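Secreted protein (Streptomyces lividans TK24, PDB 5LXZ) probably acts as a secreted copper-radical oxidase of the galactose oxidase-like AA5 family. Local coordinates at residues L436-Y441 against E449-P454; L413-V418 against P501-R506; M366-G371 against R406-S411; D397-E402 against D444-E449. The protein carries 1 engineered substitution. One frame throughout, in Å; residues are numbered along the deposited sequence. Where two conformers were deposited one is given.

Contact 1. Residues L436-Y441 against E449-P454; sequences LQARLY and ERVADP
The guanidinium of R450 carries Q437 over one face: the amide stacks obliquely on it with the planes 20° apart, and Q437 CG comes 3.5 Å from R450 NH2. In its plane, at the edge, lie the D453 carboxylate and a water; R450 NH2 makes a 3.1 Å salt bridge to the syn lone pair of D453 OD1, while NE donates to the water. The R439 guanidinium has R450 CD over the centre of one face and Q437 OE1 at its edge, gripped end-on by NH1 and NH2, each 2.9 Å away. These side chains stand on the outer antiparallel hairpin of a four-stranded, Kelch-type propeller blade. L440 and E449 bond N to O both ways at 2.8 Å, R439 and R450 form the non-hydrogen-bonded pair, and V451 N meets A438 O at 3.0 Å, almost straight (175°). The water also accepts from A438 N, so it links the two segments beyond the last direct backbone bond. L440 CD1 packs on V451 CG1. With R439 NH2 and R450 NH1 only 4.4 Å apart, like charges crowd together; D453 probably offsets one of them, and the Q437 carbonyl dipole may ease the other.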
loop_
_atom_site.group_PDB
_atom_site.type_symbol
_atom_site.label_atom_id
_atom_site.label_comp_id
_atom_site.label_asym_id
_atom_site.label_seq_id
_atom_site.Cartn_x
_atom_site.Cartn_y
_atom_site.Cartn_z
ATOM N N LEU A 436 -19.957 3.897 -4.014
ATOM C CA LEU A 436 -19.682 4.936 -5.017
ATOM C C LEU A 436 -19.962 6.305 -4.372
ATOM O O LEU A 436 -20.928 7.018 -4.684
ATOM C CB LEU A 436 -20.403 4.685 -6.360
ATOM C CG LEU A 436 -19.709 3.663 -7.283
ATOM C CD1 LEU A 436 -19.681 2.260 -6.695
ATOM C CD2 LEU A 436 -20.348 3.578 -8.663
ATOM N N GLN A 437 -19.079 6.675 -3.447
ATOM C CA GLN A 437 -19.137 7.933 -2.720
ATOM C C GLN A 437 -17.764 8.524 -2.627
ATOM O O GLN A 437 -16.778 7.764 -2.529
ATOM C CB GLN A 437 -19.649 7.789 -1.300
ATOM C CG GLN A 437 -21.047 7.235 -1.213
ATOM C CD GLN A 437 -21.534 7.094 0.206
ATOM O OE1 GLN A 437 -20.817 7.328 1.175
ATOM N NE2 GLN A 437 -22.788 6.657 0.333
ATOM N N ALA A 438 -17.681 9.825 -2.730
ATOM C CA ALA A 438 -16.452 10.573 -2.534
ATOM C C ALA A 438 -16.683 11.738 -1.607
ATOM O O ALA A 438 -17.765 12.364 -1.647
ATOM C CB ALA A 438 -15.890 11.072 -3.853
ATOM N N ARG A 439 -15.666 12.102 -0.846
ATOM C CA ARG A 439 -15.697 13.169 0.095
ATOM C C ARG A 439 -14.392 13.927 0.056
ATOM O O ARG A 439 -13.329 13.363 -0.237
ATOM C CB ARG A 439 -15.871 12.655 1.518
ATOM C CG ARG A 439 -17.210 12.011 1.775
ATOM C CD ARG A 439 -17.139 11.165 3.028
ATOM N NE ARG A 439 -18.471 10.669 3.380
ATOM C CZ ARG A 439 -19.108 9.686 2.757
ATOM N NH1 ARG A 439 -18.539 8.989 1.782
ATOM N NH2 ARG A 439 -20.374 9.375 3.113
ATOM N N LEU A 440 -14.470 15.197 0.389
ATOM C CA LEU A 440 -13.314 15.977 0.754
ATOM C C LEU A 440 -13.226 16.111 2.250
ATOM O O LEU A 440 -14.195 16.560 2.906
ATOM C CB LEU A 440 -13.339 17.358 0.093
ATOM C CG LEU A 440 -13.248 17.420 -1.415
ATOM C CD1 LEU A 440 -13.520 18.833 -1.876
ATOM C CD2 LEU A 440 -11.909 16.924 -1.958
ATOM N N TYR A 441 -12.096 15.725 2.837
ATOM C CA TYR A 441 -11.802 15.997 4.243
ATOM C C TYR A 441 -11.115 17.346 4.309
ATOM O O TYR A 441 -10.196 17.630 3.539
ATOM C CB TYR A 441 -10.871 14.936 4.815
ATOM C CG TYR A 441 -10.448 15.254 6.213
ATOM C CD1 TYR A 441 -11.372 15.231 7.270
ATOM C CD2 TYR A 441 -9.158 15.660 6.497
ATOM C CE1 TYR A 441 -10.984 15.604 8.554
ATOM C CE2 TYR A 441 -8.764 15.976 7.765
ATOM C CZ TYR A 441 -9.683 15.962 8.803
ATOM O OH TYR A 441 -9.275 16.321 10.061
ATOM N N GLU A 449 -16.903 16.774 3.507
ATOM C CA GLU A 449 -17.865 17.372 2.577
ATOM C C GLU A 449 -18.075 16.336 1.492
ATOM O O GLU A 449 -17.124 15.933 0.843
ATOM C CB GLU A 449 -17.289 18.651 1.993
ATOM C CG GLU A 449 -18.088 19.249 0.847
ATOM C CD GLU A 449 -17.351 20.379 0.140
ATOM O OE1 GLU A 449 -16.180 20.669 0.464
ATOM O OE2 GLU A 449 -17.945 20.982 -0.807
ATOM N N ARG A 450 -19.295 15.875 1.290
ATOM C CA ARG A 450 -19.592 15.005 0.184
ATOM C C ARG A 450 -19.457 15.745 -1.151
ATOM O O ARG A 450 -19.889 16.888 -1.299
ATOM C CB ARG A 450 -21.004 14.484 0.356
ATOM C CG ARG A 450 -21.340 13.405 -0.584
ATOM C CD ARG A 450 -21.030 12.023 -0.073
ATOM N NE ARG A 450 -21.674 11.182 -1.056
ATOM C CZ ARG A 450 -22.812 10.531 -0.945
ATOM N NH1 ARG A 450 -23.466 10.462 0.210
ATOM N NH2 ARG A 450 -23.265 9.879 -1.995
ATOM N N VAL A 451 -18.830 15.092 -2.108
ATOM C CA VAL A 451 -18.668 15.623 -3.457
ATOM C C VAL A 451 -19.275 14.647 -4.479
ATOM O O VAL A 451 -19.994 13.758 -4.081
ATOM C CB VAL A 451 -17.226 16.045 -3.744
ATOM C CG1 VAL A 451 -16.823 17.223 -2.860
ATOM C CG2 VAL A 451 -16.225 14.858 -3.629
ATOM N N ALA A 452 -18.992 14.816 -5.756
ATOM C CA ALA A 452 -19.632 13.986 -6.796
ATOM C C ALA A 452 -19.280 12.524 -6.599
ATOM O O ALA A 452 -18.131 12.200 -6.224
ATOM C CB ALA A 452 -19.175 14.424 -8.159
ATOM N N ASP A 453 -20.237 11.648 -6.846
ATOM C CA ASP A 453 -20.017 10.193 -6.764
ATOM C C ASP A 453 -19.079 9.730 -7.870
ATOM O O ASP A 453 -19.261 10.070 -9.039
ATOM C CB ASP A 453 -21.302 9.392 -6.931
ATOM C CG ASP A 453 -22.307 9.625 -5.863
ATOM O OD1 ASP A 453 -22.079 10.199 -4.789
ATOM O OD2 ASP A 453 -23.442 9.161 -6.140
ATOM N N PRO A 454 -18.081 8.898 -7.538
ATOM C CA PRO A 454 -17.359 8.242 -8.605
ATOM C C PRO A 454 -18.241 7.402 -9.496
ATOM O O PRO A 454 -19.321 6.958 -9.072
ATOM C CB PRO A 454 -16.360 7.315 -7.868
ATOM C CG PRO A 454 -16.761 7.283 -6.452
ATOM C CD PRO A 454 -17.784 8.368 -6.189
HETATM O O HOH W 1 -20.137 11.120 -3.343
#

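Contact 2. Residues L413-V418 against P501-R506; sequences LPDDSV and PPYLYR
A type I beta turn, L413 to D416, links the two innermost strands of a propeller blade, 409-412 and 418-421, and the ring of Y503 packs against it. Within the turn D415 OD1 takes two bonds: S417 OG donates to its syn lone pair at 2.7 Å, and S417 N approaches from above the carboxylate plane at 3.0 Å, closing an Asx turn. This double grip fixes the carboxylate, with CG in the crowded position between N and C (chi1 65°), so that OD2 faces the rim of the Y503 ring. OD2 lies 3.5 Å from Y503 CD2, near the ring plane, and the two planes stand almost perpendicular (87°). Y503 belongs to a short 3-10 segment directly after strand 496-500, which is part of the blade that the N-terminal strand 14-18 completes, so the contact ties two successive blades together. At the tip of the tyrosine, OH sits 3.3 Å from P414 CD and 3.7 Å from L413 CG, and hydrogen-bonds to G470 O. L413 CD2 touches both Y503 CE2 (3.9 Å) and P501 CG (4.0 Å), while P501 CB covers the centre of one ring face. On the far side of the turn D416 forms salt bridges with R539 and K537.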
loop_
_atom_site.group_PDB
_atom_site.type_symbol
_atom_site.label_atom_id
_atom_site.label_comp_id
_atom_site.label_asym_id
_atom_site.label_seq_id
_atom_site.Cartn_x
_atom_site.Cartn_y
_atom_site.Cartn_z
ATOM N N LEU A 413 -4.808 16.890 -1.724
ATOM C CA LEU A 413 -4.943 17.898 -2.773
ATOM C C LEU A 413 -4.190 19.173 -2.402
ATOM O O LEU A 413 -3.931 19.421 -1.222
ATOM C CB LEU A 413 -6.431 18.260 -2.965
ATOM C CG LEU A 413 -7.221 17.347 -3.922
ATOM C CD1 LEU A 413 -7.058 15.883 -3.734
ATOM C CD2 LEU A 413 -8.704 17.742 -3.917
ATOM N N PRO A 414 -3.899 20.011 -3.404
ATOM C CA PRO A 414 -3.083 21.206 -3.159
ATOM C C PRO A 414 -3.692 22.340 -2.355
ATOM O O PRO A 414 -2.960 23.263 -1.962
ATOM C CB PRO A 414 -2.680 21.658 -4.558
ATOM C CG PRO A 414 -3.679 21.089 -5.438
ATOM C CD PRO A 414 -4.109 19.785 -4.838
ATOM N N ASP A 415 -4.983 22.262 -2.076
ATOM C CA ASP A 415 -5.641 23.224 -1.212
ATOM C C ASP A 415 -5.710 22.775 0.254
ATOM O O ASP A 415 -6.397 23.397 1.056
ATOM C CB ASP A 415 -7.033 23.557 -1.740
ATOM C CG ASP A 415 -7.967 22.380 -1.719
ATOM O OD1 ASP A 415 -7.527 21.231 -1.484
ATOM O OD2 ASP A 415 -9.176 22.583 -1.927
ATOM N N ASP A 416 -5.030 21.665 0.584
ATOM C CA ASP A 416 -5.014 21.051 1.927
ATOM C C ASP A 416 -6.213 20.173 2.221
ATOM O O ASP A 416 -6.288 19.579 3.324
ATOM C CB ASP A 416 -4.783 22.017 3.070
ATOM C CG ASP A 416 -3.499 22.765 2.961
ATOM O OD1 ASP A 416 -2.522 22.253 2.385
ATOM O OD2 ASP A 416 -3.413 23.895 3.514
ATOM N N SER A 417 -7.131 20.028 1.286
ATOM C CA SER A 417 -8.131 18.982 1.397
ATOM C C SER A 417 -7.550 17.606 1.078
ATOM O O SER A 417 -6.481 17.492 0.489
ATOM C CB SER A 417 -9.356 19.300 0.538
ATOM O OG SER A 417 -9.139 19.162 -0.828
ATOM N N VAL A 418 -8.235 16.581 1.551
ATOM C CA VAL A 418 -7.913 15.205 1.236
ATOM C C VAL A 418 -9.134 14.570 0.592
ATOM O O VAL A 418 -10.197 14.523 1.181
ATOM C CB VAL A 418 -7.493 14.402 2.469
ATOM C CG1 VAL A 418 -7.111 12.967 2.068
ATOM C CG2 VAL A 418 -6.313 15.075 3.157
ATOM N N PRO A 501 -11.668 18.266 -9.313
ATOM C CA PRO A 501 -12.280 18.740 -8.067
ATOM C C PRO A 501 -13.032 20.084 -8.280
ATOM O O PRO A 501 -12.814 20.742 -9.283
ATOM C CB PRO A 501 -11.074 18.929 -7.106
ATOM C CG PRO A 501 -10.040 18.001 -7.694
ATOM C CD PRO A 501 -10.208 18.075 -9.166
ATOM N N PRO A 502 -13.825 20.484 -7.307
ATOM C CA PRO A 502 -14.587 21.743 -7.430
ATOM C C PRO A 502 -13.706 22.939 -7.745
ATOM O O PRO A 502 -14.126 23.870 -8.453
ATOM C CB PRO A 502 -15.176 21.895 -6.042
ATOM C CG PRO A 502 -15.324 20.504 -5.517
ATOM C CD PRO A 502 -14.161 19.755 -6.079
ATOM N N TYR A 503 -12.457 22.935 -7.254
ATOM C CA TYR A 503 -11.570 24.085 -7.450
ATOM C C TYR A 503 -11.191 24.387 -8.890
ATOM O O TYR A 503 -10.635 25.472 -9.155
ATOM C CB TYR A 503 -10.346 24.022 -6.510
ATOM C CG TYR A 503 -9.403 22.810 -6.593
ATOM C CD1 TYR A 503 -9.001 22.290 -7.802
ATOM C CD2 TYR A 503 -8.880 22.258 -5.449
ATOM C CE1 TYR A 503 -8.139 21.213 -7.887
ATOM C CE2 TYR A 503 -7.995 21.177 -5.515
ATOM C CZ TYR A 503 -7.636 20.670 -6.733
ATOM O OH TYR A 503 -6.761 19.590 -6.789
ATOM N N LEU A 504 -11.484 23.480 -9.824
ATOM C CA LEU A 504 -11.275 23.768 -11.221
ATOM C C LEU A 504 -12.538 24.227 -11.941
ATOM O O LEU A 504 -12.476 24.456 -13.149
ATOM C CB LEU A 504 -10.667 22.592 -11.925
ATOM C CG LEU A 504 -9.268 22.217 -11.405
ATOM C CD1 LEU A 504 -8.634 21.198 -12.306
ATOM C CD2 LEU A 504 -8.341 23.413 -11.203
ATOM N N TYR A 505 -13.618 24.390 -11.197
ATOM C CA TYR A 505 -14.937 24.880 -11.723
ATOM C C TYR A 505 -15.320 26.215 -11.147
ATOM O O TYR A 505 -16.509 26.478 -10.882
ATOM C CB TYR A 505 -16.011 23.843 -11.423
ATOM C CG TYR A 505 -15.872 22.624 -12.266
ATOM C CD1 TYR A 505 -16.212 22.650 -13.632
ATOM C CD2 TYR A 505 -15.376 21.414 -11.746
ATOM C CE1 TYR A 505 -16.071 21.545 -14.431
ATOM C CE2 TYR A 505 -15.266 20.289 -12.544
ATOM C CZ TYR A 505 -15.585 20.350 -13.901
ATOM O OH TYR A 505 -15.478 19.275 -14.752
ATOM N N ARG A 506 -14.305 27.053 -10.988
ATOM C CA ARG A 506 -14.374 28.308 -10.250
ATOM C C ARG A 506 -13.822 29.394 -11.186
ATOM O O ARG A 506 -13.951 29.272 -12.410
ATOM C CB ARG A 506 -13.588 28.155 -8.930
ATOM C CG ARG A 506 -14.501 28.084 -7.723
ATOM C CD ARG A 506 -14.178 26.885 -6.858
ATOM N NE ARG A 506 -15.344 26.347 -6.164
ATOM C CZ ARG A 506 -15.250 25.524 -5.130
ATOM N NH1 ARG A 506 -14.041 25.162 -4.704
ATOM N NH2 ARG A 506 -16.339 25.061 -4.521
#

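Contact 3. Residues M366-G371 against R406-S411; sequences MVIGGG and RYPQAS
Residues 368-371 and 406-410 run nearly antiparallel, their directions 161° apart, yet no hydrogen bond joins them; the backbones come closest where G370 CA and R406 CA are 4.4 Å apart. The first segment leaves strand 364-368 through three glycines. G369 and G370 both have positive phi (66° and 113°), and G371 returns to an extended conformation with its bare CA facing the arginine. R406 starts with CG anti to its carbonyl carbon and stays extended to NE, which brings the guanidinium back to G371 although CB sets off away from the other segment. G371 CA rests over the centre of one guanidinium face, 3.7 Å from R406 CZ. The rim of the group is bonded around it: NH2 to G372 O and S376 O, NH1 to T351 OG1. In the fold this is a junction between adjacent blades of a galactose oxidase-like seven-bladed propeller, where the chain enters strand 409-412, the innermost of its blade; the R406 side chain is about 12 Å from a bound copper(II) ion. Farther along, the contact turns apolar. I368 slides past P408 in the opposite direction, its CG2 3.8 Å from P408 CG, while the same CG lies 3.4 Å from I368 O. The other branch of I368 extends to put CD1 3.8 Å from A410 CB. R406 CB lies above the rim of the Y407 ring.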
loop_
_atom_site.group_PDB
_atom_site.type_symbol
_atom_site.label_atom_id
_atom_site.label_comp_id
_atom_site.label_asym_id
_atom_site.label_seq_id
_atom_site.Cartn_x
_atom_site.Cartn_y
_atom_site.Cartn_z
ATOM N N MET A 366 -3.891 10.408 9.604
ATOM C CA MET A 366 -5.264 9.921 9.599
ATOM C C MET A 366 -5.323 8.538 9.002
ATOM O O MET A 366 -4.774 8.285 7.930
ATOM C CB MET A 366 -6.150 10.869 8.841
ATOM C CG MET A 366 -7.587 10.383 8.776
ATOM S SD MET A 366 -8.636 11.331 7.642
ATOM C CE MET A 366 -9.015 12.549 8.797
ATOM N N VAL A 367 -5.962 7.615 9.728
ATOM C CA VAL A 367 -6.259 6.267 9.301
ATOM C C VAL A 367 -7.765 6.187 8.976
ATOM O O VAL A 367 -8.575 6.697 9.751
ATOM C CB VAL A 367 -5.857 5.260 10.377
ATOM C CG1 VAL A 367 -6.324 3.896 10.009
ATOM C CG2 VAL A 367 -4.355 5.261 10.619
ATOM N N ILE A 368 -8.067 5.664 7.816
ATOM C CA ILE A 368 -9.389 5.762 7.240
ATOM C C ILE A 368 -9.919 4.376 6.914
ATOM O O ILE A 368 -9.319 3.641 6.145
ATOM C CB ILE A 368 -9.351 6.575 5.913
ATOM C CG1 ILE A 368 -8.658 7.899 6.096
ATOM C CG2 ILE A 368 -10.747 6.770 5.341
ATOM C CD1 ILE A 368 -8.224 8.575 4.828
ATOM N N GLY A 369 -11.079 4.034 7.451
ATOM C CA GLY A 369 -11.765 2.824 7.105
ATOM C C GLY A 369 -10.992 1.578 7.541
ATOM O O GLY A 369 -10.300 1.617 8.559
ATOM N N GLY A 370 -11.089 0.526 6.734
ATOM C CA GLY A 370 -10.508 -0.749 7.055
ATOM C C GLY A 370 -11.526 -1.824 7.301
ATOM O O GLY A 370 -12.726 -1.581 7.335
ATOM N N GLY A 371 -11.027 -3.032 7.393
ATOM C CA GLY A 371 -11.849 -4.175 7.688
ATOM C C GLY A 371 -11.203 -5.164 8.607
ATOM O O GLY A 371 -10.036 -5.061 8.971
ATOM N N ARG A 406 -13.802 -0.749 3.486
ATOM C CA ARG A 406 -12.476 -1.257 3.143
ATOM C C ARG A 406 -11.940 -0.534 1.910
ATOM O O ARG A 406 -12.688 -0.151 1.017
ATOM C CB ARG A 406 -12.514 -2.739 2.791
ATOM C CG ARG A 406 -12.798 -3.700 3.916
ATOM C CD ARG A 406 -12.833 -5.073 3.356
ATOM N NE ARG A 406 -12.915 -6.115 4.360
ATOM C CZ ARG A 406 -11.871 -6.660 4.998
ATOM N NH1 ARG A 406 -10.626 -6.183 4.840
ATOM N NH2 ARG A 406 -12.046 -7.674 5.817
ATOM N N TYR A 407 -10.609 -0.436 1.807
ATOM C CA TYR A 407 -9.954 0.021 0.586
ATOM C C TYR A 407 -10.222 1.478 0.163
ATOM O O TYR A 407 -10.135 1.762 -1.017
ATOM C CB TYR A 407 -10.229 -0.872 -0.639
ATOM C CG TYR A 407 -10.364 -2.335 -0.371
ATOM C CD1 TYR A 407 -9.252 -3.154 -0.142
ATOM C CD2 TYR A 407 -11.600 -2.928 -0.428
ATOM C CE1 TYR A 407 -9.395 -4.516 0.084
ATOM C CE2 TYR A 407 -11.721 -4.286 -0.190
ATOM C CZ TYR A 407 -10.613 -5.076 0.014
ATOM O OH TYR A 407 -10.784 -6.451 0.226
ATOM N N PRO A 408 -10.567 2.398 1.070
ATOM C CA PRO A 408 -10.818 3.752 0.550
ATOM C C PRO A 408 -9.571 4.317 -0.077
ATOM O O PRO A 408 -8.437 4.127 0.448
ATOM C CB PRO A 408 -11.171 4.562 1.808
ATOM C CG PRO A 408 -10.439 3.831 2.894
ATOM C CD PRO A 408 -10.504 2.365 2.532
ATOM N N GLN A 409 -9.756 4.972 -1.227
ATOM C CA GLN A 409 -8.672 5.769 -1.831
ATOM C C GLN A 409 -8.570 7.086 -1.086
ATOM O O GLN A 409 -9.580 7.622 -0.619
ATOM C CB GLN A 409 -8.946 6.008 -3.302
ATOM C CG GLN A 409 -8.914 4.761 -4.176
ATOM C CD GLN A 409 -10.275 4.097 -4.382
ATOM O OE1 GLN A 409 -11.145 4.663 -5.052
ATOM N NE2 GLN A 409 -10.475 2.918 -3.826
ATOM N N ALA A 410 -7.361 7.637 -0.935
ATOM C CA ALA A 410 -7.141 8.856 -0.209
ATOM C C ALA A 410 -5.964 9.605 -0.751
ATOM O O ALA A 410 -4.842 9.077 -0.730
ATOM C CB ALA A 410 -7.026 8.625 1.274
ATOM N N SER A 411 -6.206 10.784 -1.314
ATOM C CA SER A 411 -5.167 11.573 -1.968
ATOM C C SER A 411 -5.192 12.992 -1.436
ATOM O O SER A 411 -6.254 13.614 -1.385
ATOM C CB SER A 411 -5.403 11.606 -3.481
ATOM O OG SER A 411 -4.874 10.429 -4.131
#

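Contact 4. Residues D397-E402 against D444-E449; sequences DGPSLE and DTNEFE. With EDO (1,2-ethanediol), chain H.
The side-chain amide of N446 is held by two hydrogen bonds, one at each end: OD1 accepts from Y441 OH, and ND2 donates to a water at 2.9 Å. That water bridges the two segments, donating in turn to D397 O at 2.8 Å. N446 OD1 also touches P399 CD, 3.5 Å away. The backbone oxygen of N446 takes one bond, 2.7 Å long, from O2 of a bound 1,2-ethanediol, probably a guest from the crystallisation liquor. E447 OE1 lies at the same distance from the diol O2, a spacing that would suit an acid group holding a proton. A bend at chi2 (-78°) brings that carboxyl back towards the diol although E447 CB sets off away from the other segment. N446 and E447 both face H442 in a G1 beta bulge where the outer hairpin of one propeller blade turns into strand 447-450; segment 397-402 leaves the outermost strand of the preceding blade, 395-397. The touching parts run parallel to within 6°, without a direct hydrogen bond between them. F448 carries the apolar half of this surface seam between blades. P399 CG sits over one face of its ring in a CH-pi contact, 4.2 Å from the centroid and 28° off the normal. S400 O comes to the ring edge, 3.6 Å from F448 CD2. L401 CD2 approaches F448 CE2 obliquely at 3.8 Å. On the other side of the proline unit, P399 O accepts from T383 OG1.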
loop_
_atom_site.group_PDB
_atom_site.type_symbol
_atom_site.label_atom_id
_atom_site.label_comp_id
_atom_site.label_asym_id
_atom_site.label_seq_id
_atom_site.Cartn_x
_atom_site.Cartn_y
_atom_site.Cartn_z
ATOM N N ASP A 397 -10.935 9.905 17.337
ATOM C CA ASP A 397 -11.766 9.759 16.152
ATOM C C ASP A 397 -11.903 11.095 15.436
ATOM O O ASP A 397 -12.048 12.157 16.071
ATOM C CB ASP A 397 -13.182 9.247 16.488
ATOM C CG ASP A 397 -13.208 7.820 16.941
ATOM O OD1 ASP A 397 -12.146 7.163 16.954
ATOM O OD2 ASP A 397 -14.319 7.306 17.283
ATOM N N GLY A 398 -11.848 11.028 14.108
ATOM C CA GLY A 398 -12.218 12.151 13.245
ATOM C C GLY A 398 -13.642 11.952 12.753
ATOM O O GLY A 398 -14.427 11.160 13.303
ATOM N N PRO A 399 -14.009 12.665 11.691
ATOM C CA PRO A 399 -15.341 12.483 11.144
ATOM C C PRO A 399 -15.535 11.105 10.553
ATOM O O PRO A 399 -14.589 10.502 9.991
ATOM C CB PRO A 399 -15.420 13.568 10.045
ATOM C CG PRO A 399 -14.012 13.729 9.614
ATOM C CD PRO A 399 -13.175 13.550 10.842
ATOM N N SER A 400 -16.758 10.609 10.616
ATOM C CA SER A 400 -17.063 9.312 10.064
ATOM C C SER A 400 -17.584 9.325 8.643
ATOM O O SER A 400 -18.198 10.302 8.207
ATOM C CB SER A 400 -18.065 8.576 10.935
ATOM O OG SER A 400 -17.479 8.321 12.191
ATOM N N LEU A 401 -17.354 8.219 7.951
ATOM C CA LEU A 401 -17.997 7.897 6.701
ATOM C C LEU A 401 -19.417 7.431 7.002
ATOM O O LEU A 401 -19.772 7.197 8.173
ATOM C CB LEU A 401 -17.226 6.787 6.005
ATOM C CG LEU A 401 -15.755 7.095 5.735
ATOM C CD1 LEU A 401 -14.991 5.832 5.386
ATOM C CD2 LEU A 401 -15.608 8.128 4.642
ATOM N N GLU A 402 -20.221 7.273 5.973
ATOM C CA GLU A 402 -21.589 6.765 6.149
ATOM C C GLU A 402 -21.597 5.262 6.404
ATOM O O GLU A 402 -22.399 4.796 7.202
ATOM C CB GLU A 402 -22.504 7.130 4.963
ATOM C CG GLU A 402 -23.933 6.589 5.093
ATOM C CD GLU A 402 -24.777 6.647 3.837
ATOM O OE1 GLU A 402 -24.276 6.964 2.757
ATOM O OE2 GLU A 402 -26.011 6.367 3.955
ATOM N N ASP A 444 -8.905 21.849 8.426
ATOM C CA ASP A 444 -9.179 23.062 9.206
ATOM C C ASP A 444 -10.526 23.015 9.950
ATOM O O ASP A 444 -10.639 23.575 11.053
ATOM C CB ASP A 444 -8.981 24.350 8.365
ATOM C CG ASP A 444 -9.863 24.414 7.103
ATOM O OD1 ASP A 444 -10.600 23.451 6.786
ATOM O OD2 ASP A 444 -9.794 25.455 6.403
ATOM N N THR A 445 -11.517 22.308 9.404
ATOM C CA THR A 445 -12.808 22.141 10.071
ATOM C C THR A 445 -12.974 20.751 10.693
ATOM O O THR A 445 -13.901 20.487 11.456
ATOM C CB THR A 445 -13.948 22.356 9.089
ATOM O OG1 THR A 445 -13.882 21.367 8.050
ATOM C CG2 THR A 445 -13.877 23.792 8.502
ATOM N N ASN A 446 -12.060 19.834 10.363
ATOM C CA ASN A 446 -12.186 18.431 10.778
ATOM C C ASN A 446 -13.490 17.784 10.379
ATOM O O ASN A 446 -14.029 16.938 11.103
ATOM C CB ASN A 446 -11.900 18.286 12.277
ATOM C CG ASN A 446 -11.561 16.859 12.688
ATOM O OD1 ASN A 446 -11.001 16.071 11.929
ATOM N ND2 ASN A 446 -11.871 16.535 13.908
ATOM N N GLU A 447 -13.967 18.133 9.182
ATOM C CA GLU A 447 -15.188 17.553 8.662
ATOM C C GLU A 447 -15.021 17.056 7.253
ATOM O O GLU A 447 -14.148 17.508 6.526
ATOM C CB GLU A 447 -16.332 18.588 8.675
ATOM C CG GLU A 447 -16.663 19.149 10.063
ATOM C CD GLU A 447 -17.474 18.235 10.941
ATOM O OE1 GLU A 447 -17.508 16.995 10.748
ATOM O OE2 GLU A 447 -18.112 18.775 11.896
ATOM N N PHE A 448 -15.921 16.169 6.872
ATOM C CA PHE A 448 -16.079 15.711 5.491
ATOM C C PHE A 448 -17.155 16.525 4.784
ATOM O O PHE A 448 -18.168 16.889 5.379
ATOM C CB PHE A 448 -16.554 14.264 5.448
ATOM C CG PHE A 448 -15.476 13.231 5.632
ATOM C CD1 PHE A 448 -14.386 13.207 4.799
ATOM C CD2 PHE A 448 -15.651 12.189 6.539
ATOM C CE1 PHE A 448 -13.430 12.206 4.923
ATOM C CE2 PHE A 448 -14.697 11.197 6.676
ATOM C CZ PHE A 448 -13.597 11.202 5.854
ATOM N N GLU A 449 -16.903 16.774 3.507
ATOM C CA GLU A 449 -17.865 17.372 2.577
ATOM C C GLU A 449 -18.075 16.336 1.492
ATOM O O GLU A 449 -17.124 15.933 0.843
ATOM C CB GLU A 449 -17.289 18.651 1.993
ATOM C CG GLU A 449 -18.088 19.249 0.847
ATOM C CD GLU A 449 -17.351 20.379 0.140
ATOM O OE1 GLU A 449 -16.180 20.669 0.464
ATOM O OE2 GLU A 449 -17.945 20.982 -0.807
HETATM C C1 EDO H . -15.602 14.603 14.645
HETATM O O1 EDO H . -14.741 14.489 15.782
HETATM C C2 EDO H . -15.011 15.668 13.734
HETATM O O2 EDO H . -15.977 16.273 12.869
HETATM O O HOH W 2 -10.659 14.578 15.720
#

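Contacts 1 and 4 share E449 and strand 447-450, and their centres lie 12 Å apart; Q437 NE2 to E402 OE1 (2.9 Å) is a probable hydrogen bond between them, while R439 CB packs on F448 CD1 at 3.6 Å. Contact 2 touches contact 1 through the pairing of the blade's two middle strands, Y441 N to V418 O at 2.8 Å, and L440 CD2 against L413 CD2 at 3.8 Å. Y441 CZ also meets M366 CE of contact 3 at 3.5 Å. Contact 3 lies deepest, its centre about 11 Å from the chain centre against 22 to 24 Å for the others, and of the four it comes nearest a copper site.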